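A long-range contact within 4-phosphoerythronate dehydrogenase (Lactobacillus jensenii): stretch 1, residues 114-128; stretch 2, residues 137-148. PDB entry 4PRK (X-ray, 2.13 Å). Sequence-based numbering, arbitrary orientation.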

# COMPACT_ATOMS: atom_id res chain seq x y z
N ALA A 114 -13.97 -12.73 -3.22
CA ALA A 114 -13.59 -12.39 -4.59
C ALA A 114 -12.30 -13.08 -5.06
O ALA A 114 -12.24 -13.54 -6.20
N MET A 115 -11.29 -13.17 -4.18
CA MET A 115 -10.03 -13.73 -4.59
C MET A 115 -10.17 -15.23 -4.76
O MET A 115 -9.73 -15.78 -5.75
N TYR A 116 -10.78 -15.88 -3.79
CA TYR A 116 -11.06 -17.33 -3.94
C TYR A 116 -11.78 -17.67 -5.25
O TYR A 116 -11.35 -18.55 -6.01
N LEU A 117 -12.87 -16.97 -5.51
CA LEU A 117 -13.61 -17.21 -6.75
C LEU A 117 -12.82 -16.87 -7.97
O LEU A 117 -12.94 -17.57 -8.93
N ASN A 118 -12.00 -15.80 -7.91
CA ASN A 118 -11.09 -15.43 -9.01
C ASN A 118 -10.10 -16.49 -9.29
O ASN A 118 -9.78 -16.74 -10.42
N ARG A 119 -9.61 -17.14 -8.25
CA ARG A 119 -8.68 -18.24 -8.42
C ARG A 119 -9.39 -19.59 -8.75
O ARG A 119 -8.71 -20.63 -8.98
N LYS A 120 -10.74 -19.57 -8.72
CA LYS A 120 -11.58 -20.74 -9.07
C LYS A 120 -11.23 -21.98 -8.29
O LYS A 120 -11.30 -23.11 -8.82
N ILE A 121 -10.90 -21.78 -7.02
CA ILE A 121 -10.47 -22.86 -6.19
C ILE A 121 -11.57 -23.91 -6.07
O ILE A 121 -11.27 -25.10 -6.04
N GLY A 122 -12.83 -23.48 -6.00
CA GLY A 122 -13.94 -24.38 -5.83
C GLY A 122 -14.23 -25.14 -7.09
O GLY A 122 -14.66 -26.27 -7.04
N GLU A 123 -14.01 -24.51 -8.23
CA GLU A 123 -14.12 -25.20 -9.50
C GLU A 123 -12.99 -26.26 -9.63
O GLU A 123 -13.26 -27.38 -10.09
N PHE A 124 -11.76 -25.94 -9.22
CA PHE A 124 -10.72 -26.97 -9.19
C PHE A 124 -11.16 -28.10 -8.27
O PHE A 124 -10.92 -29.25 -8.57
N LYS A 125 -11.75 -27.77 -7.13
CA LYS A 125 -12.20 -28.83 -6.22
C LYS A 125 -13.26 -29.75 -6.83
O LYS A 125 -13.12 -30.99 -6.73
N ALA A 126 -14.30 -29.18 -7.42
CA ALA A 126 -15.35 -29.96 -8.06
C ALA A 126 -14.76 -30.90 -9.13
O ALA A 126 -15.17 -32.04 -9.28
N ASN A 127 -13.76 -30.39 -9.82
CA ASN A 127 -13.03 -31.14 -10.81
C ASN A 127 -12.20 -32.30 -10.18
O ASN A 127 -12.22 -33.43 -10.67
N MET A 128 -11.51 -32.02 -9.08
CA MET A 128 -10.70 -33.01 -8.42
C MET A 128 -11.59 -34.07 -7.84
O MET A 128 -11.27 -35.25 -7.90
N ASP A 137 -7.87 -24.64 -19.65
CA ASP A 137 -7.95 -23.17 -19.82
C ASP A 137 -9.21 -22.53 -19.22
O ASP A 137 -9.20 -21.36 -18.85
N SER A 138 -10.27 -23.32 -19.09
CA SER A 138 -11.49 -22.85 -18.54
C SER A 138 -11.32 -22.48 -17.04
O SER A 138 -12.13 -21.76 -16.52
N LEU A 139 -10.29 -23.01 -16.39
CA LEU A 139 -9.92 -22.68 -15.03
C LEU A 139 -8.66 -21.77 -14.90
O LEU A 139 -8.08 -21.66 -13.82
N ILE A 140 -8.21 -21.16 -15.99
CA ILE A 140 -7.09 -20.21 -15.88
C ILE A 140 -7.54 -18.99 -15.08
O ILE A 140 -8.69 -18.62 -15.08
N SER A 141 -6.61 -18.39 -14.36
CA SER A 141 -6.93 -17.28 -13.49
C SER A 141 -6.17 -16.05 -13.92
O SER A 141 -5.66 -15.99 -15.01
N ASN A 142 -6.13 -15.04 -13.07
CA ASN A 142 -5.42 -13.81 -13.39
C ASN A 142 -4.98 -13.04 -12.12
O ASN A 142 -5.54 -13.25 -11.03
N GLU A 143 -3.95 -12.20 -12.26
CA GLU A 143 -3.42 -11.51 -11.11
C GLU A 143 -4.38 -10.39 -10.85
O GLU A 143 -4.97 -9.82 -11.77
N ILE A 144 -4.49 -10.03 -9.59
CA ILE A 144 -5.47 -9.07 -9.19
C ILE A 144 -5.12 -7.69 -9.72
O ILE A 144 -6.03 -6.92 -10.06
N TYR A 145 -3.82 -7.37 -9.89
CA TYR A 145 -3.44 -6.09 -10.53
C TYR A 145 -3.81 -6.06 -12.02
O TYR A 145 -3.57 -5.06 -12.69
N ASN A 146 -4.39 -7.11 -12.58
CA ASN A 146 -4.89 -6.95 -13.97
C ASN A 146 -6.39 -6.74 -14.03
O ASN A 146 -6.93 -6.61 -15.10
N LYS A 147 -7.05 -6.68 -12.89
CA LYS A 147 -8.50 -6.65 -12.84
C LYS A 147 -8.98 -5.27 -12.53
O LYS A 147 -8.24 -4.47 -11.89
N THR A 148 -10.23 -5.00 -12.89
CA THR A 148 -10.95 -3.81 -12.51
C THR A 148 -12.01 -4.20 -11.50
O THR A 148 -12.78 -5.15 -11.70

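The contact is anchored where one helix gives way to the next. The shortest polar link runs from Ser141 OG to the backbone O of Asn118, at 2.6 Å, with the serine hydroxyl as donor. Asn118 O lies near the end of its helix, where carbonyls begin to lose their in-helix partners, and a short side chain from the facing loop can supply one. Ser141 points its CA-to-CB bond toward stretch 1 and adopts the t rotamer (chi1 -166°).

Asn118 returns the favour through its own side chain. Its CA-to-CB bond points toward stretch 2, chi1 is t, and ND2 donates to the backbone O of Asn142 at 3.0 Å with an N-H...acceptor angle of 159°. The residue therefore gives from its amide and accepts on its carbonyl, tying down two consecutive residues of a stretch that here has no regular secondary structure.

Lys120 makes the third anchor. It leaves helical phi/psi with a positive phi (54°), closing a Schellman motif, and at the same time sits at the N-cap position of the following helix. From this turn its CA-to-CB bond points toward stretch 2, and the side chain continues with chi1 m and the other three angles t, an extended arm that ends between two backbone carbonyls: NZ donates to Ser138 O at 3.1 Å and to Ile140 O at 3.0 Å. The aliphatic part is used as well, since Lys120 CD lies 3.7 Å from Leu139 CA. One ammonium thus holds the carbonyls before and after Leu139, while the methylenes pack against the residue between them.

Arg119 shows a different route in. Its CA-to-CB bond points away, but an m, m, m run of chi1 to chi3 folds the chain back so that CD comes within 3.4 Å of Ser141 OG. A single water extends its reach: it accepts from Arg119 NH1 at 3.2 Å and donates to Asn142 O at 2.9 Å, so that this carbonyl receives both the Asn118 amide and the water. Arg119 NH1 and NH2 also have hydrogen bonds elsewhere in the structure.

Outward from the polar centre, Leu139 is the main apolar piece, with the largest area covered of any residue here. Its side chain (m, t) sets CD1 over one face of the Phe124 ring, 4.0 Å from the ring centroid and 21° off the normal, with CD1 to Phe124 CD1 at 3.8 Å. Phe124 starts sideways in an m rotamer and brings the far end of its ring nearer. Glu123 and Asn127 flank the same leucine: Glu123 OE2 is 3.7 Å from Leu139 CD2, and Asn127 ND2 is 4.1 Å from Leu139 CD1.

At the other end, Met115 leaves sideways, but its end comes nearer, putting CE 3.6 Å from CD1 of Ile144, whose CA-to-CB bond points toward stretch 1 with chi1 t and chi2 p. The rule to read is simple: side chains from both stretches satisfy backbone carbonyls of the other, and apolar pairs add to the contact around Leu139 and at Met115 and Ile144.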

# COMPACT_ATOMS: atom_id res chain seq x y z
CB ALA A 114 -13.46 -10.90 -4.81
CB MET A 115 -8.89 -13.45 -3.61
CG MET A 115 -8.95 -12.07 -3.03
SD MET A 115 -7.33 -11.46 -2.71
CE MET A 115 -7.13 -11.27 -4.54
CB TYR A 116 -11.83 -17.85 -2.75
CG TYR A 116 -12.20 -19.31 -2.80
CD1 TYR A 116 -13.30 -19.69 -3.47
CD2 TYR A 116 -11.50 -20.26 -2.06
CE1 TYR A 116 -13.69 -21.00 -3.54
CE2 TYR A 116 -11.89 -21.59 -2.07
CZ TYR A 116 -12.99 -21.93 -2.83
OH TYR A 116 -13.48 -23.15 -2.92
CB LEU A 117 -14.94 -16.47 -6.76
CG LEU A 117 -15.85 -16.92 -5.65
CD1 LEU A 117 -17.06 -16.05 -5.51
CD2 LEU A 117 -16.22 -18.40 -5.88
CB ASN A 118 -10.35 -14.12 -8.73
CG ASN A 118 -9.34 -13.76 -9.81
OD1 ASN A 118 -9.70 -13.46 -10.95
ND2 ASN A 118 -8.06 -13.68 -9.43
CB ARG A 119 -7.81 -18.38 -7.14
CG ARG A 119 -6.93 -17.15 -6.85
CD ARG A 119 -6.07 -16.70 -8.05
NE ARG A 119 -5.21 -17.80 -8.52
CZ ARG A 119 -3.87 -17.79 -8.64
NH1 ARG A 119 -3.12 -16.72 -8.38
NH2 ARG A 119 -3.25 -18.87 -9.11
CB LYS A 120 -11.50 -21.03 -10.57
CG LYS A 120 -11.71 -19.78 -11.42
CD LYS A 120 -11.42 -20.03 -12.90
CE LYS A 120 -12.08 -18.96 -13.73
NZ LYS A 120 -11.65 -19.05 -15.15
CB ILE A 121 -10.02 -22.37 -4.82
CG1 ILE A 121 -8.73 -21.52 -4.96
CG2 ILE A 121 -9.80 -23.52 -3.86
CD1 ILE A 121 -8.37 -20.67 -3.74
CB GLU A 123 -14.14 -24.23 -10.66
CG GLU A 123 -15.31 -23.25 -10.63
CD GLU A 123 -15.21 -22.15 -11.69
OE1 GLU A 123 -15.06 -20.96 -11.39
OE2 GLU A 123 -15.22 -22.47 -12.87
CB PHE A 124 -9.38 -26.48 -8.67
CG PHE A 124 -8.57 -25.71 -9.64
CD1 PHE A 124 -7.84 -26.38 -10.62
CD2 PHE A 124 -8.47 -24.32 -9.54
CE1 PHE A 124 -7.07 -25.68 -11.51
CE2 PHE A 124 -7.69 -23.61 -10.42
CZ PHE A 124 -6.97 -24.29 -11.39
CB LYS A 125 -12.73 -28.29 -4.89
CG LYS A 125 -12.55 -29.29 -3.76
CD LYS A 125 -13.39 -28.95 -2.55
CE LYS A 125 -12.95 -29.73 -1.29
NZ LYS A 125 -13.04 -31.19 -1.52
CB ALA A 126 -16.37 -29.04 -8.69
CB ASN A 127 -12.10 -30.19 -11.53
CG ASN A 127 -12.27 -30.22 -13.01
OD1 ASN A 127 -13.38 -30.37 -13.51
ND2 ASN A 127 -11.17 -30.09 -13.72
CB MET A 128 -9.84 -32.36 -7.35
CG MET A 128 -8.78 -31.46 -7.97
SD MET A 128 -8.26 -30.11 -6.89
CE MET A 128 -7.01 -30.91 -5.87
CB ASP A 137 -7.87 -22.82 -21.27
CG ASP A 137 -7.80 -21.36 -21.51
OD1 ASP A 137 -6.72 -20.71 -21.28
OD2 ASP A 137 -8.84 -20.87 -21.96
CB SER A 138 -12.52 -23.97 -18.63
OG SER A 138 -12.13 -25.03 -17.78
CB LEU A 139 -9.63 -23.98 -14.28
CG LEU A 139 -10.84 -24.94 -14.21
CD1 LEU A 139 -10.59 -26.06 -13.22
CD2 LEU A 139 -12.10 -24.16 -13.84
CB ILE A 140 -6.57 -19.81 -17.26
CG1 ILE A 140 -5.15 -19.23 -17.15
CG2 ILE A 140 -7.50 -18.86 -17.98
CD1 ILE A 140 -4.51 -19.06 -18.52
CB SER A 141 -6.67 -17.63 -12.04
OG SER A 141 -7.27 -16.70 -11.18
CB ASN A 142 -6.21 -12.92 -14.33
CG ASN A 142 -5.30 -11.97 -15.15
OD1 ASN A 142 -4.06 -12.04 -15.08
ND2 ASN A 142 -5.92 -11.09 -15.91
CB GLU A 143 -1.99 -11.00 -11.29
CG GLU A 143 -0.92 -12.08 -11.27
CD GLU A 143 -0.71 -12.75 -12.63
OE1 GLU A 143 -1.34 -12.30 -13.61
OE2 GLU A 143 0.13 -13.68 -12.73
CB ILE A 144 -5.66 -9.14 -7.65
CG1 ILE A 144 -6.95 -8.49 -7.24
CG2 ILE A 144 -4.50 -8.50 -6.92
CD1 ILE A 144 -8.12 -9.42 -7.48
CB TYR A 145 -1.91 -5.73 -10.37
CG TYR A 145 -0.95 -6.76 -10.91
CD1 TYR A 145 -0.60 -6.80 -12.25
CD2 TYR A 145 -0.43 -7.70 -10.08
CE1 TYR A 145 0.28 -7.77 -12.70
CE2 TYR A 145 0.40 -8.66 -10.52
CZ TYR A 145 0.75 -8.71 -11.83
OH TYR A 145 1.61 -9.70 -12.17
CB ASN A 146 -4.49 -8.13 -14.82
CG ASN A 146 -3.01 -8.19 -15.02
OD1 ASN A 146 -2.37 -9.23 -14.85
ND2 ASN A 146 -2.45 -7.08 -15.39
CB LYS A 147 -8.95 -7.63 -11.75
CG LYS A 147 -8.69 -9.08 -12.09
CD LYS A 147 -9.99 -9.83 -12.22
CE LYS A 147 -9.87 -11.28 -12.65
NZ LYS A 147 -10.15 -11.35 -14.10
CB THR A 148 -11.65 -3.17 -13.73
OG1 THR A 148 -10.68 -2.63 -14.62
CG2 THR A 148 -12.53 -2.03 -13.30
O HOH W 1 -4.61 -13.92 -8.41